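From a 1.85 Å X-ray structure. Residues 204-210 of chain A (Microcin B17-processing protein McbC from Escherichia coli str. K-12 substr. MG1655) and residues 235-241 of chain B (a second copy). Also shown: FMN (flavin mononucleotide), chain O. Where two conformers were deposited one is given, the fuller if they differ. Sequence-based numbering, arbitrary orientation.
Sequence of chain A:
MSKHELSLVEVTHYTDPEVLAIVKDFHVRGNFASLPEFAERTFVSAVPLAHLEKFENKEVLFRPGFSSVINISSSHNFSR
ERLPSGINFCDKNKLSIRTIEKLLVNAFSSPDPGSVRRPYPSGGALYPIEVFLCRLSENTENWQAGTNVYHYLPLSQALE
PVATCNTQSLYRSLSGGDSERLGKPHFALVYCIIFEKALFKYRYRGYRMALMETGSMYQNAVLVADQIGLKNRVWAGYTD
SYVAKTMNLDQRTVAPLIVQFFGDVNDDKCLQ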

# COMPACT_ATOMS: atom_id res chain seq x y z
N TYR A 204 -4.44 10.44 -8.24
CA TYR A 204 -4.86 9.02 -8.30
C TYR A 204 -6.03 8.73 -9.23
O TYR A 204 -6.04 7.73 -9.94
CB TYR A 204 -5.23 8.50 -6.92
CG TYR A 204 -4.10 8.52 -5.94
CD1 TYR A 204 -3.15 7.53 -5.98
CD2 TYR A 204 -3.99 9.52 -4.98
CE1 TYR A 204 -2.08 7.53 -5.08
CE2 TYR A 204 -2.93 9.53 -4.08
CZ TYR A 204 -1.98 8.52 -4.16
OH TYR A 204 -0.90 8.46 -3.30
N ARG A 205 -7.03 9.61 -9.21
CA ARG A 205 -8.18 9.47 -10.10
C ARG A 205 -7.77 9.45 -11.58
O ARG A 205 -8.45 8.83 -12.40
CB ARG A 205 -9.19 10.57 -9.84
CG ARG A 205 -10.59 10.25 -10.32
CD ARG A 205 -11.50 11.36 -9.84
NE ARG A 205 -12.93 11.18 -9.97
CZ ARG A 205 -13.74 10.57 -9.11
NH1 ARG A 205 -13.29 9.98 -8.04
NH2 ARG A 205 -15.04 10.57 -9.34
N GLY A 206 -6.65 10.07 -11.92
CA GLY A 206 -6.14 10.00 -13.30
C GLY A 206 -5.79 8.62 -13.78
O GLY A 206 -5.94 8.31 -14.98
N TYR A 207 -5.34 7.78 -12.87
CA TYR A 207 -5.05 6.37 -13.18
C TYR A 207 -6.31 5.64 -13.60
O TYR A 207 -6.36 4.99 -14.65
CB TYR A 207 -4.38 5.68 -11.99
CG TYR A 207 -4.00 4.24 -12.24
CD1 TYR A 207 -2.91 3.93 -13.03
CD2 TYR A 207 -4.73 3.20 -11.69
CE1 TYR A 207 -2.54 2.61 -13.24
CE2 TYR A 207 -4.38 1.89 -11.92
CZ TYR A 207 -3.30 1.60 -12.70
OH TYR A 207 -2.94 0.29 -12.92
N ARG A 208 -7.36 5.82 -12.80
CA ARG A 208 -8.65 5.25 -13.11
C ARG A 208 -9.14 5.77 -14.49
O ARG A 208 -9.62 4.97 -15.33
CB ARG A 208 -9.62 5.63 -11.96
CG ARG A 208 -10.98 4.98 -12.00
CD ARG A 208 -12.02 5.81 -11.25
NE ARG A 208 -11.80 5.88 -9.81
CZ ARG A 208 -12.70 6.38 -8.94
NH1 ARG A 208 -13.86 6.87 -9.35
NH2 ARG A 208 -12.43 6.41 -7.66
N MET A 209 -9.02 7.08 -14.72
CA MET A 209 -9.40 7.71 -16.01
C MET A 209 -8.59 7.15 -17.19
O MET A 209 -9.15 6.89 -18.26
CB MET A 209 -9.26 9.25 -15.96
CG MET A 209 -10.31 9.99 -15.09
SD MET A 209 -10.39 11.81 -15.31
CE MET A 209 -10.53 12.39 -13.62
N ALA A 210 -7.28 6.95 -16.99
CA ALA A 210 -6.42 6.40 -18.04
C ALA A 210 -6.79 4.96 -18.45
O ALA A 210 -6.81 4.63 -19.65
CB ALA A 210 -4.98 6.46 -17.61
N TRP B 235 -17.95 12.13 -17.13
CA TRP B 235 -17.80 13.06 -16.04
C TRP B 235 -17.20 12.37 -14.80
O TRP B 235 -17.76 11.42 -14.29
CB TRP B 235 -19.18 13.59 -15.72
CG TRP B 235 -19.27 14.66 -14.73
CD1 TRP B 235 -19.55 14.53 -13.39
CD2 TRP B 235 -19.23 16.05 -15.00
NE1 TRP B 235 -19.65 15.77 -12.81
CE2 TRP B 235 -19.47 16.72 -13.78
CE3 TRP B 235 -19.02 16.80 -16.16
CZ2 TRP B 235 -19.46 18.10 -13.69
CZ3 TRP B 235 -19.02 18.16 -16.07
CH2 TRP B 235 -19.25 18.81 -14.84
N ALA B 236 -16.10 12.91 -14.33
CA ALA B 236 -15.41 12.44 -13.14
C ALA B 236 -15.53 13.36 -11.93
O ALA B 236 -15.06 13.02 -10.86
CB ALA B 236 -13.94 12.22 -13.49
N GLY B 237 -16.19 14.50 -12.09
CA GLY B 237 -16.26 15.52 -11.03
C GLY B 237 -17.45 15.30 -10.11
O GLY B 237 -18.36 16.11 -10.07
N TYR B 238 -17.45 14.17 -9.39
CA TYR B 238 -18.50 13.87 -8.43
C TYR B 238 -17.87 13.29 -7.17
O TYR B 238 -16.71 12.83 -7.18
CB TYR B 238 -19.54 12.90 -9.03
CG TYR B 238 -18.98 11.57 -9.41
CD1 TYR B 238 -18.91 10.54 -8.47
CD2 TYR B 238 -18.44 11.35 -10.66
CE1 TYR B 238 -18.35 9.32 -8.80
CE2 TYR B 238 -17.90 10.15 -11.00
CZ TYR B 238 -17.85 9.13 -10.06
OH TYR B 238 -17.28 7.92 -10.40
N THR B 239 -18.67 13.28 -6.11
CA THR B 239 -18.27 12.73 -4.83
C THR B 239 -18.73 11.27 -4.80
O THR B 239 -19.92 11.00 -4.70
CB THR B 239 -18.92 13.52 -3.69
OG1 THR B 239 -18.51 14.90 -3.80
CG2 THR B 239 -18.50 12.95 -2.33
N ASP B 240 -17.78 10.36 -4.91
CA ASP B 240 -18.09 8.94 -5.11
C ASP B 240 -18.99 8.36 -4.01
O ASP B 240 -19.95 7.67 -4.30
CB ASP B 240 -16.82 8.08 -5.23
CG ASP B 240 -15.82 8.63 -6.27
OD1 ASP B 240 -15.34 9.78 -6.12
OD2 ASP B 240 -15.52 7.89 -7.24
N SER B 241 -18.69 8.65 -2.75
CA SER B 241 -19.41 8.05 -1.65
C SER B 241 -20.84 8.60 -1.57
O SER B 241 -21.77 7.89 -1.18
CB SER B 241 -18.67 8.27 -0.35
OG SER B 241 -18.57 9.65 -0.09
N1 FMN O . -15.49 17.01 -18.66
C2 FMN O . -15.83 17.86 -17.66
O2 FMN O . -16.23 18.99 -17.98
N3 FMN O . -15.73 17.52 -16.35
C4 FMN O . -15.31 16.29 -15.96
O4 FMN O . -15.24 15.98 -14.75
C4A FMN O . -14.91 15.31 -16.99
N5 FMN O . -14.46 14.07 -16.69
C5A FMN O . -14.12 13.19 -17.66
C6 FMN O . -13.68 11.92 -17.31
C7 FMN O . -13.32 10.98 -18.27
C7M FMN O . -12.83 9.61 -17.85
C8 FMN O . -13.42 11.34 -19.71
C8M FMN O . -13.03 10.33 -20.76
C9 FMN O . -13.86 12.60 -20.09
C9A FMN O . -14.23 13.56 -19.11
N10 FMN O . -14.69 14.86 -19.45
C10 FMN O . -15.04 15.75 -18.41
C1' FMN O . -14.83 15.31 -20.84
C2' FMN O . -13.49 15.78 -21.37
O2' FMN O . -13.14 17.02 -20.73
C3' FMN O . -13.55 15.90 -22.90
O3' FMN O . -13.71 14.59 -23.48
C4' FMN O . -12.31 16.56 -23.50
O4' FMN O . -12.21 17.90 -23.01
C5' FMN O . -12.33 16.62 -25.02
O5' FMN O . -13.49 17.32 -25.45
P FMN O . -14.56 16.64 -26.42
O1P FMN O . -15.10 15.42 -25.70
O2P FMN O . -15.61 17.72 -26.59
O3P FMN O . -13.74 16.36 -27.64

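The contact is predominantly polar and charged: two arginines from one helix of chain A converge on a single aspartate of chain B, with a small apolar patch beside the flavin. Arg205(A), Arg208(A) and Met209(A) all direct their CA-to-CB bonds toward chain B, as the i, i+3 and i+4 spacing of a helix allows, whereas Tyr204(A), Gly206(A), Tyr207(A) and Ala210(A) take no part.

Asp240(B), at the start of a helix, receives both guanidinium groups. Arg205(A) NH1 lies 2.8 Å from Asp240(B) OD1, and Arg208(A) NH1 lies 2.9 Å from Asp240(B) OD2; each pair is a hydrogen-bonded salt bridge. The second is nearly linear, with an N-H...acceptor angle of 171°, while the first is more bent, at 146°. Two positive groups thus share one carboxylate, and both meet it with their edges, near the guanidinium planes.

Arg205(A) reaches this position through an extended chain, with chi1 to chi3 all t, and it has more of its surface covered by the other stretch than any other residue here. Its guanidinium also meets the backbone of the loop: NE and NH2 of Arg205(A) lie 3.0 and 2.9 Å from Ala236(B) O, both forming weak hydrogen bonds. The same group sits over one face of the Tyr238(B) ring in a cation-pi interaction, Arg205(A) CZ being 4.7 Å from the ring centroid and 20° off its normal.

Apolar packing is limited to the other end of the contact, where Met209(A) CE touches Ala236(B) CB at 3.4 Å. Ala236(B) links this patch to the cofactor, since its backbone nitrogen donates to the flavin: Ala236(B) N is 3.1 Å from FMN N5 and 3.2 Å from FMN O4. From the chain A side, Met209(A) CG approaches FMN C7M to 3.8 Å, so both chains border the flavin.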